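Local coordinates for protein maleate cis-trans isomerase (Pseudomonas putida, PDB 4FQ5) that probably catalyses the cis-trans isomerisation of maleate to fumarate, and is caught here with maleate in its pocket, at residues A[66-74]-A[185-193]; A[210-221]-A[233-244]. The protein carries 1 engineered substitution. One frame throughout, in Å; residues are numbered along the deposited sequence.

Interaction 1. Residues A[66-74]-A[185-193]. With MAE (maleic acid), chain C.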
loop_
_atom_site.group_PDB
_atom_site.type_symbol
_atom_site.label_atom_id
_atom_site.label_comp_id
_atom_site.label_asym_id
_atom_site.label_seq_id
_atom_site.Cartn_x
_atom_site.Cartn_y
_atom_site.Cartn_z
ATOM N N ARG A 66 -1.841 23.575 -13.229
ATOM C CA ARG A 66 -3.188 24.106 -13.077
ATOM C C ARG A 66 -3.515 25.223 -14.062
ATOM O O ARG A 66 -2.674 26.070 -14.370
ATOM C CB ARG A 66 -3.416 24.590 -11.635
ATOM C CG ARG A 66 -3.660 23.449 -10.664
ATOM C CD ARG A 66 -3.872 23.896 -9.221
ATOM N NE ARG A 66 -4.924 23.077 -8.624
ATOM C CZ ARG A 66 -4.827 21.769 -8.393
ATOM N NH1 ARG A 66 -3.700 21.102 -8.668
ATOM N NH2 ARG A 66 -5.862 21.120 -7.879
ATOM N N MET A 67 -4.751 25.183 -14.552
ATOM C CA MET A 67 -5.345 26.225 -15.386
ATOM C C MET A 67 -6.594 26.723 -14.656
ATOM O O MET A 67 -7.487 25.938 -14.339
ATOM C CB MET A 67 -5.690 25.664 -16.773
ATOM C CG MET A 67 -6.313 24.269 -16.763
ATOM S SD MET A 67 -6.675 23.643 -18.411
ATOM C CE MET A 67 -7.740 22.269 -18.039
ATOM N N ARG A 68 -6.644 28.016 -14.364
ATOM C CA ARG A 68 -7.664 28.552 -13.463
ATOM C C ARG A 68 -9.095 28.423 -13.961
ATOM O O ARG A 68 -9.410 28.808 -15.085
ATOM C CB ARG A 68 -7.380 30.004 -13.097
ATOM C CG ARG A 68 -6.452 30.158 -11.906
ATOM C CD ARG A 68 -6.616 31.529 -11.278
ATOM N NE ARG A 68 -7.456 31.494 -10.084
ATOM C CZ ARG A 68 -8.034 32.560 -9.540
ATOM N NH1 ARG A 68 -7.883 33.760 -10.086
ATOM N NH2 ARG A 68 -8.763 32.424 -8.446
ATOM N N MET A 69 -9.937 27.854 -13.102
ATOM C CA MET A 69 -11.391 27.845 -13.268
ATOM C C MET A 69 -12.035 27.554 -11.918
ATOM O O MET A 69 -11.599 26.651 -11.204
ATOM C CB MET A 69 -11.849 26.801 -14.290
ATOM C CG MET A 69 -13.361 26.609 -14.283
ATOM S SD MET A 69 -13.999 25.523 -15.556
ATOM C CE MET A 69 -13.548 23.917 -14.894
ATOM N N LYS A 70 -13.066 28.325 -11.584
ATOM C CA LYS A 70 -13.814 28.157 -10.340
ATOM C C LYS A 70 -15.271 27.778 -10.612
ATOM O O LYS A 70 -15.901 27.116 -9.796
ATOM C CB LYS A 70 -13.764 29.436 -9.506
ATOM C CG LYS A 70 -12.365 29.863 -9.076
ATOM C CD LYS A 70 -12.374 31.256 -8.466
ATOM C CE LYS A 70 -12.850 31.250 -7.021
ATOM N NZ LYS A 70 -11.884 30.573 -6.102
ATOM N N HIS A 71 -15.798 28.211 -11.757
ATOM C CA HIS A 71 -17.185 27.945 -12.129
ATOM C C HIS A 71 -17.255 27.432 -13.524
ATOM O O HIS A 71 -16.603 27.965 -14.424
ATOM C CB HIS A 71 -18.049 29.196 -11.967
ATOM C CG HIS A 71 -18.042 29.750 -10.563
ATOM N ND1 HIS A 71 -18.952 29.394 -9.639
ATOM C CD2 HIS A 71 -17.166 30.637 -9.933
ATOM C CE1 HIS A 71 -18.682 30.029 -8.479
ATOM N NE2 HIS A 71 -17.586 30.784 -8.664
ATOM N N VAL A 72 -18.045 26.378 -13.711
ATOM C CA VAL A 72 -18.110 25.676 -14.986
ATOM C C VAL A 72 -19.128 26.370 -15.892
ATOM O O VAL A 72 -20.292 25.962 -15.976
ATOM C CB VAL A 72 -18.441 24.174 -14.799
ATOM C CG1 VAL A 72 -18.258 23.414 -16.106
ATOM C CG2 VAL A 72 -17.563 23.564 -13.706
ATOM N N THR A 73 -18.666 27.443 -16.535
ATOM C CA THR A 73 -19.445 28.212 -17.505
ATOM C C THR A 73 -18.641 28.267 -18.798
ATOM O O THR A 73 -17.424 28.074 -18.775
ATOM C CB THR A 73 -19.655 29.663 -17.036
ATOM O OG1 THR A 73 -18.388 30.336 -16.991
ATOM C CG2 THR A 73 -20.309 29.711 -15.653
ATOM N N LYS A 74 -19.306 28.538 -19.920
ATOM C CA LYS A 74 -18.616 28.647 -21.207
ATOM C C LYS A 74 -17.446 29.637 -21.156
ATOM O O LYS A 74 -16.359 29.341 -21.656
ATOM C CB LYS A 74 -19.588 29.035 -22.334
ATOM C CG LYS A 74 -18.896 29.255 -23.676
ATOM C CD LYS A 74 -18.516 27.938 -24.343
ATOM C CE LYS A 74 -17.124 27.979 -24.959
ATOM N NZ LYS A 74 -16.118 27.352 -24.046
ATOM N N LEU A 185 -26.882 17.420 -13.310
ATOM C CA LEU A 185 -27.123 17.853 -11.930
ATOM C C LEU A 185 -27.214 19.370 -11.779
ATOM O O LEU A 185 -27.667 19.862 -10.749
ATOM C CB LEU A 185 -26.064 17.287 -10.980
ATOM C CG LEU A 185 -25.907 15.765 -10.932
ATOM C CD1 LEU A 185 -24.826 15.402 -9.926
ATOM C CD2 LEU A 185 -27.216 15.058 -10.601
ATOM N N GLU A 186 -26.776 20.096 -12.807
ATOM C CA GLU A 186 -26.838 21.562 -12.846
ATOM C C GLU A 186 -26.164 22.223 -11.655
ATOM O O GLU A 186 -26.765 23.050 -10.973
ATOM C CB GLU A 186 -28.284 22.055 -12.983
ATOM C CG GLU A 186 -29.001 21.534 -14.215
ATOM C CD GLU A 186 -30.294 22.281 -14.510
ATOM O OE1 GLU A 186 -30.568 23.316 -13.858
ATOM O OE2 GLU A 186 -31.037 21.827 -15.401
ATOM N N ILE A 187 -24.912 21.843 -11.413
ATOM C CA ILE A 187 -24.095 22.429 -10.358
ATOM C C ILE A 187 -22.883 23.069 -11.037
ATOM O O ILE A 187 -22.024 22.360 -11.565
ATOM C CB ILE A 187 -23.630 21.356 -9.344
ATOM C CG1 ILE A 187 -24.836 20.610 -8.747
ATOM C CG2 ILE A 187 -22.791 21.980 -8.243
ATOM C CD1 ILE A 187 -24.469 19.435 -7.859
ATOM N N SER A 188 -22.823 24.399 -11.042
ATOM C CA SER A 188 -21.771 25.115 -11.776
ATOM C C SER A 188 -20.577 25.502 -10.900
ATOM O O SER A 188 -19.465 25.684 -11.407
ATOM C CB SER A 188 -22.341 26.340 -12.503
ATOM O OG SER A 188 -22.894 27.258 -11.581
ATOM N N ASP A 189 -20.812 25.646 -9.596
ATOM C CA ASP A 189 -19.728 25.854 -8.641
ATOM C C ASP A 189 -18.902 24.570 -8.570
ATOM O O ASP A 189 -19.393 23.539 -8.118
ATOM C CB ASP A 189 -20.277 26.222 -7.261
ATOM C CG ASP A 189 -19.185 26.603 -6.279
ATOM O OD1 ASP A 189 -19.227 27.737 -5.766
ATOM O OD2 ASP A 189 -18.275 25.782 -6.017
ATOM N N ASN A 190 -17.656 24.641 -9.026
ATOM C CA ASN A 190 -16.845 23.438 -9.190
ATOM C C ASN A 190 -16.469 22.775 -7.865
ATOM O O ASN A 190 -16.352 21.556 -7.794
ATOM C CB ASN A 190 -15.608 23.697 -10.059
ATOM C CG ASN A 190 -15.162 22.454 -10.821
ATOM O OD1 ASN A 190 -15.985 21.603 -11.175
ATOM N ND2 ASN A 190 -13.856 22.342 -11.078
ATOM N N LEU A 191 -16.306 23.579 -6.819
ATOM C CA LEU A 191 -16.127 23.037 -5.472
ATOM C C LEU A 191 -17.396 22.356 -4.942
ATOM O O LEU A 191 -17.313 21.360 -4.219
ATOM C CB LEU A 191 -15.624 24.112 -4.504
ATOM C CG LEU A 191 -14.146 24.477 -4.689
ATOM C CD1 LEU A 191 -13.814 25.759 -3.945
ATOM C CD2 LEU A 191 -13.227 23.342 -4.263
ATOM N N ALA A 192 -18.567 22.872 -5.314
ATOM C CA ALA A 192 -19.820 22.191 -4.980
ATOM C C ALA A 192 -19.958 20.866 -5.741
ATOM O O ALA A 192 -20.500 19.898 -5.205
ATOM C CB ALA A 192 -21.017 23.092 -5.221
ATOM N N VAL A 193 -19.445 20.814 -6.974
ATOM C CA VAL A 193 -19.444 19.564 -7.753
ATOM C C VAL A 193 -18.638 18.481 -7.018
ATOM O O VAL A 193 -19.070 17.323 -6.936
ATOM C CB VAL A 193 -18.901 19.762 -9.188
ATOM C CG1 VAL A 193 -18.742 18.427 -9.910
ATOM C CG2 VAL A 193 -19.804 20.691 -9.995
HETATM C C1 MAE C . -13.969 19.484 -13.977
HETATM O O1 MAE C . -13.337 19.863 -12.978
HETATM O O2 MAE C . -14.830 18.592 -13.948
HETATM C C2 MAE C . -13.695 20.158 -15.254
HETATM C C3 MAE C . -14.044 19.692 -16.440
HETATM C C4 MAE C . -14.741 18.408 -16.678
HETATM O O3 MAE C . -15.889 18.445 -17.109
HETATM O O4 MAE C . -14.179 17.323 -16.492
HETATM O O HOH W 1 -15.157 26.671 -7.233
HETATM O O HOH W 2 -21.397 28.857 -10.240
#
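The imidazole of H71 and the carboxylate of D189 meet obliquely, their planes 80° apart, with H71 CE1 3.6 Å from D189 OD1; the backbone oxygen of S188 also approaches this ring at a slant. Beside these groups a single beta bridge between H71 and D189 ties the loop after strand 59-67 of one four-stranded parallel sheet to the loop after strand 178-184 of the other, next to the maleate pocket, consistent with the two-domain alpha/beta fold of the Asp/Glu racemase superfamily. The amide of N190 is the second flat group: its OD1 meets CG2 of V72, the two side chains at an oblique angle, while ND2 points into the pocket, with the methyl CE of M69 nearby. Two backbone bonds make the bridge: V72 N donates to S188 O at 2.8 Å, in the carbonyl plane, and N190 N donates to K70 O at 3.1 Å. A water also donates to K70 O, and a second one joins H71 ND1 to S188 OG. D189 is the N-cap of helix 190-194, its OD2 accepting from A192 N, which comes from above the carboxylate plane. K70 NZ forms a salt bridge with D93 of the second subunit, so the contact adjoins the subunit interface. In N190, CG turned away from the backbone N (chi1 -151°) carries the amide past V72 to the ligand; ND2 also bonds S37 OG, so two partners hold its rotation. An alanine here would remove the amide and is likely to leave MAE O1 and S37 OG each without this bond. M69, its chain bent at the thioether, sets CE 3.8 Å from MAE C2, and N190 ND2 reaches MAE O1 at 3.2 Å with an N-H...O angle of 163°.

Interaction 2. Residues A[210-221]-A[233-244]. Engineered in segment 210-221: A221 (natural residue Cys). With MAE (maleic acid), chain C.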
loop_
_atom_site.group_PDB
_atom_site.type_symbol
_atom_site.label_atom_id
_atom_site.label_comp_id
_atom_site.label_asym_id
_atom_site.label_seq_id
_atom_site.Cartn_x
_atom_site.Cartn_y
_atom_site.Cartn_z
ATOM N N THR A 210 -31.700 2.136 -18.533
ATOM C CA THR A 210 -30.370 1.599 -18.842
ATOM C C THR A 210 -30.413 0.228 -19.522
ATOM O O THR A 210 -29.369 -0.330 -19.861
ATOM C CB THR A 210 -29.461 1.532 -17.592
ATOM O OG1 THR A 210 -30.087 0.739 -16.579
ATOM C CG2 THR A 210 -29.178 2.922 -17.039
ATOM N N ASP A 211 -31.616 -0.302 -19.730
ATOM C CA ASP A 211 -31.784 -1.572 -20.436
ATOM C C ASP A 211 -31.429 -1.477 -21.923
ATOM O O ASP A 211 -30.940 -2.443 -22.501
ATOM C CB ASP A 211 -33.208 -2.117 -20.252
ATOM C CG ASP A 211 -34.281 -1.147 -20.736
ATOM O OD1 ASP A 211 -34.963 -0.538 -19.883
ATOM O OD2 ASP A 211 -34.444 -0.989 -21.966
ATOM N N ASP A 212 -31.673 -0.315 -22.529
ATOM C CA ASP A 212 -31.434 -0.105 -23.964
ATOM C C ASP A 212 -30.063 0.521 -24.251
ATOM O O ASP A 212 -29.829 1.090 -25.322
ATOM C CB ASP A 212 -32.547 0.769 -24.560
ATOM C CG ASP A 212 -32.458 2.227 -24.113
ATOM O OD1 ASP A 212 -32.080 2.492 -22.951
ATOM O OD2 ASP A 212 -32.770 3.110 -24.935
ATOM N N VAL A 213 -29.159 0.402 -23.289
ATOM C CA VAL A 213 -27.864 1.063 -23.345
ATOM C C VAL A 213 -26.751 0.011 -23.278
ATOM O O VAL A 213 -26.939 -1.045 -22.675
ATOM C CB VAL A 213 -27.802 2.108 -22.204
ATOM C CG1 VAL A 213 -26.495 2.068 -21.435
ATOM C CG2 VAL A 213 -28.142 3.498 -22.726
ATOM N N ASP A 214 -25.611 0.278 -23.916
ATOM C CA ASP A 214 -24.481 -0.663 -23.884
ATOM C C ASP A 214 -23.503 -0.395 -22.734
ATOM O O ASP A 214 -22.884 -1.319 -22.203
ATOM C CB ASP A 214 -23.725 -0.666 -25.213
ATOM C CG ASP A 214 -24.550 -1.219 -26.366
ATOM O OD1 ASP A 214 -25.485 -2.017 -26.127
ATOM O OD2 ASP A 214 -24.246 -0.859 -27.524
ATOM N N ALA A 215 -23.354 0.873 -22.367
ATOM C CA ALA A 215 -22.482 1.261 -21.266
ATOM C C ALA A 215 -23.040 2.498 -20.585
ATOM O O ALA A 215 -23.794 3.261 -21.191
ATOM C CB ALA A 215 -21.058 1.506 -21.761
ATOM N N ILE A 216 -22.679 2.678 -19.318
ATOM C CA ILE A 216 -23.144 3.804 -18.525
ATOM C C ILE A 216 -21.947 4.682 -18.192
ATOM O O ILE A 216 -20.925 4.196 -17.679
ATOM C CB ILE A 216 -23.851 3.337 -17.231
ATOM C CG1 ILE A 216 -25.118 2.538 -17.565
ATOM C CG2 ILE A 216 -24.200 4.520 -16.336
ATOM C CD1 ILE A 216 -25.597 1.623 -16.449
ATOM N N VAL A 217 -22.067 5.967 -18.518
ATOM C CA VAL A 217 -21.071 6.952 -18.137
ATOM C C VAL A 217 -21.562 7.572 -16.841
ATOM O O VAL A 217 -22.442 8.443 -16.851
ATOM C CB VAL A 217 -20.862 8.026 -19.231
ATOM C CG1 VAL A 217 -19.853 9.073 -18.777
ATOM C CG2 VAL A 217 -20.399 7.380 -20.530
ATOM N N ILE A 218 -21.002 7.096 -15.730
ATOM C CA ILE A 218 -21.422 7.507 -14.391
ATOM C C ILE A 218 -21.041 8.961 -14.087
ATOM O O ILE A 218 -21.684 9.614 -13.267
ATOM C CB ILE A 218 -20.879 6.538 -13.301
ATOM C CG1 ILE A 218 -21.528 6.811 -11.941
ATOM C CG2 ILE A 218 -19.353 6.593 -13.213
ATOM C CD1 ILE A 218 -21.424 5.659 -10.955
ATOM N N SER A 219 -19.984 9.446 -14.737
ATOM C CA SER A 219 -19.619 10.860 -14.687
ATOM C C SER A 219 -18.863 11.234 -15.948
ATOM O O SER A 219 -17.809 10.653 -16.243
ATOM C CB SER A 219 -18.764 11.187 -13.455
ATOM O OG SER A 219 -18.489 12.584 -13.408
ATOM N N ALA A 220 -19.415 12.186 -16.700
ATOM C CA ALA A 220 -18.718 12.762 -17.850
ATOM C C ALA A 220 -17.702 13.782 -17.362
ATOM O O ALA A 220 -16.751 14.110 -18.066
ATOM C CB ALA A 220 -19.708 13.416 -18.806
ATOM N N ALA A 221 -17.914 14.280 -16.151
ATOM C CA ALA A 221 -17.022 15.251 -15.543
ATOM C C ALA A 221 -15.972 14.574 -14.688
ATOM O O ALA A 221 -16.165 13.471 -14.167
ATOM C CB ALA A 221 -17.803 16.244 -14.706
ATOM N N VAL A 233 -22.701 0.099 -9.073
ATOM C CA VAL A 233 -23.559 0.374 -10.231
ATOM C C VAL A 233 -23.472 -0.710 -11.308
ATOM O O VAL A 233 -24.485 -1.058 -11.915
ATOM C CB VAL A 233 -23.307 1.781 -10.823
ATOM C CG1 VAL A 233 -24.108 1.986 -12.105
ATOM C CG2 VAL A 233 -23.679 2.846 -9.803
ATOM N N GLU A 234 -22.276 -1.252 -11.532
ATOM C CA GLU A 234 -22.122 -2.400 -12.418
ATOM C C GLU A 234 -22.911 -3.612 -11.920
ATOM O O GLU A 234 -23.540 -4.317 -12.718
ATOM C CB GLU A 234 -20.649 -2.771 -12.601
ATOM C CG GLU A 234 -19.900 -1.790 -13.480
ATOM C CD GLU A 234 -18.586 -2.315 -14.012
ATOM O OE1 GLU A 234 -18.167 -1.818 -15.078
ATOM O OE2 GLU A 234 -17.978 -3.209 -13.379
ATOM N N ALA A 235 -22.872 -3.847 -10.607
ATOM C CA ALA A 235 -23.601 -4.962 -9.999
ATOM C C ALA A 235 -25.110 -4.766 -10.141
ATOM O O ALA A 235 -25.831 -5.702 -10.483
ATOM C CB ALA A 235 -23.220 -5.119 -8.532
ATOM N N GLN A 236 -25.570 -3.540 -9.896
ATOM C CA GLN A 236 -26.994 -3.211 -9.941
ATOM C C GLN A 236 -27.581 -3.226 -11.349
ATOM O O GLN A 236 -28.723 -3.658 -11.539
ATOM C CB GLN A 236 -27.244 -1.845 -9.304
ATOM C CG GLN A 236 -27.135 -1.839 -7.791
ATOM C CD GLN A 236 -26.846 -0.460 -7.228
ATOM O OE1 GLN A 236 -26.530 -0.319 -6.049
ATOM N NE2 GLN A 236 -26.949 0.564 -8.069
ATOM N N THR A 237 -26.805 -2.758 -12.330
ATOM C CA THR A 237 -27.311 -2.581 -13.697
ATOM C C THR A 237 -26.916 -3.715 -14.647
ATOM O O THR A 237 -27.581 -3.932 -15.663
ATOM C CB THR A 237 -26.844 -1.241 -14.318
ATOM O OG1 THR A 237 -25.422 -1.272 -14.510
ATOM C CG2 THR A 237 -27.215 -0.059 -13.426
ATOM N N ARG A 238 -25.833 -4.417 -14.310
ATOM C CA ARG A 238 -25.192 -5.424 -15.178
ATOM C C ARG A 238 -24.712 -4.855 -16.522
ATOM O O ARG A 238 -24.578 -5.581 -17.517
ATOM C CB ARG A 238 -26.068 -6.674 -15.364
ATOM C CG ARG A 238 -25.261 -7.951 -15.559
ATOM C CD ARG A 238 -25.181 -8.778 -14.282
ATOM N NE ARG A 238 -25.952 -10.017 -14.408
ATOM C CZ ARG A 238 -26.436 -10.724 -13.389
ATOM N NH1 ARG A 238 -26.249 -10.330 -12.134
ATOM N NH2 ARG A 238 -27.117 -11.838 -13.628
ATOM N N LYS A 239 -24.440 -3.553 -16.533
ATOM C CA LYS A 239 -23.827 -2.888 -17.674
ATOM C C LYS A 239 -22.420 -2.395 -17.316
ATOM O O LYS A 239 -22.144 -2.103 -16.155
ATOM C CB LYS A 239 -24.702 -1.717 -18.146
ATOM C CG LYS A 239 -25.572 -1.995 -19.374
ATOM C CD LYS A 239 -26.511 -3.177 -19.208
ATOM C CE LYS A 239 -27.683 -3.126 -20.187
ATOM N NZ LYS A 239 -27.307 -3.455 -21.591
ATOM N N PRO A 240 -21.519 -2.324 -18.314
ATOM C CA PRO A 240 -20.231 -1.683 -18.077
ATOM C C PRO A 240 -20.432 -0.237 -17.640
ATOM O O PRO A 240 -21.292 0.473 -18.190
ATOM C CB PRO A 240 -19.552 -1.730 -19.448
ATOM C CG PRO A 240 -20.190 -2.881 -20.148
ATOM C CD PRO A 240 -21.604 -2.923 -19.658
ATOM N N VAL A 241 -19.669 0.178 -16.635
ATOM C CA VAL A 241 -19.713 1.551 -16.156
ATOM C C VAL A 241 -18.332 2.166 -16.308
ATOM O O VAL A 241 -17.326 1.566 -15.913
ATOM C CB VAL A 241 -20.186 1.629 -14.691
ATOM C CG1 VAL A 241 -20.107 3.052 -14.156
ATOM C CG2 VAL A 241 -21.604 1.097 -14.559
ATOM N N ILE A 242 -18.292 3.352 -16.911
ATOM C CA ILE A 242 -17.060 4.112 -17.047
ATOM C C ILE A 242 -17.279 5.530 -16.561
ATOM O O ILE A 242 -18.419 5.969 -16.382
ATOM C CB ILE A 242 -16.548 4.144 -18.506
ATOM C CG1 ILE A 242 -17.582 4.805 -19.434
ATOM C CG2 ILE A 242 -16.168 2.742 -18.957
ATOM C CD1 ILE A 242 -17.138 4.902 -20.879
ATOM N N SER A 243 -16.173 6.232 -16.338
ATOM C CA SER A 243 -16.197 7.641 -15.995
ATOM C C SER A 243 -15.086 8.306 -16.781
ATOM O O SER A 243 -14.188 7.619 -17.279
ATOM C CB SER A 243 -15.963 7.831 -14.498
ATOM O OG SER A 243 -14.657 7.418 -14.137
ATOM N N ALA A 244 -15.140 9.634 -16.898
ATOM C CA ALA A 244 -14.069 10.376 -17.564
ATOM C C ALA A 244 -12.713 10.052 -16.924
ATOM O O ALA A 244 -11.723 9.874 -17.625
ATOM C CB ALA A 244 -14.341 11.872 -17.520
HETATM C C1 MAE C . -13.969 19.484 -13.977
HETATM O O1 MAE C . -13.337 19.863 -12.978
HETATM O O2 MAE C . -14.830 18.592 -13.948
HETATM C C2 MAE C . -13.695 20.158 -15.254
HETATM C C3 MAE C . -14.044 19.692 -16.440
HETATM C C4 MAE C . -14.741 18.408 -16.678
HETATM O O3 MAE C . -15.889 18.445 -17.109
HETATM O O4 MAE C . -14.179 17.323 -16.492
HETATM O O HOH W 3 -29.543 -1.775 -17.090
HETATM O O HOH W 4 -30.077 -5.014 -21.682
#
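T210 opens a type I turn that ends at V213, and this turn receives the side chain of K239: CE lies against T210 O, and NZ donates to V213 O at 2.7 Å, nearly head-on to the carbonyl. Bends at chi2 and chi4 (57° and 74°) curl the lysine back to that oxygen. D214 O then rests on CD of P240. From here the chain runs parallel to strand 241-243 in a beta-alpha-beta unit. I216 N donates to P240 O at 2.8 Å, I216 O accepts from I242 N, and I218 N donates to I242 O, the ladder expected of parallel strands. I216 CD1 reaches tip to tip toward T237, 3.5 Å from OG1, a hydroxyl already bonded to V233 O. V217 sets CG2 beside I242 CG1, whereas I218 lays CB on V241 CG1 at 3.7 Å and CD1 on V233 CG2. S219 O accepts from A244 N, and S219 OG donates to A221 O. A221 is engineered; the cysteine naturally at this position is the predicted proton donor. CA of A221 lies 3.6 Å from MAE O4. Strand 153-158 flanks strand 215-217 on its other edge; helix 138-149 packs on V217 and I242, and helix 201-206 covers I216, I218 and V233.

Overall arrangement
Interaction 2 lies mostly in the core, where it joins the strands and helix of one beta-alpha-beta unit through a parallel ladder and aliphatic side chains, with polar lysine and water contacts at its turn end. Interaction 1 is smaller and only partly buried, and it connects loops that follow edge strands of the two sheets by a single backbone bridge, with two waters alongside, beside the second subunit. The centres of interaction 1 and interaction 2 are about 24 Å apart, and the two share no residues. Both nevertheless border maleate: 66-74 offers a thioether methyl and 185-193 an amide, while 210-221 brings the engineered position.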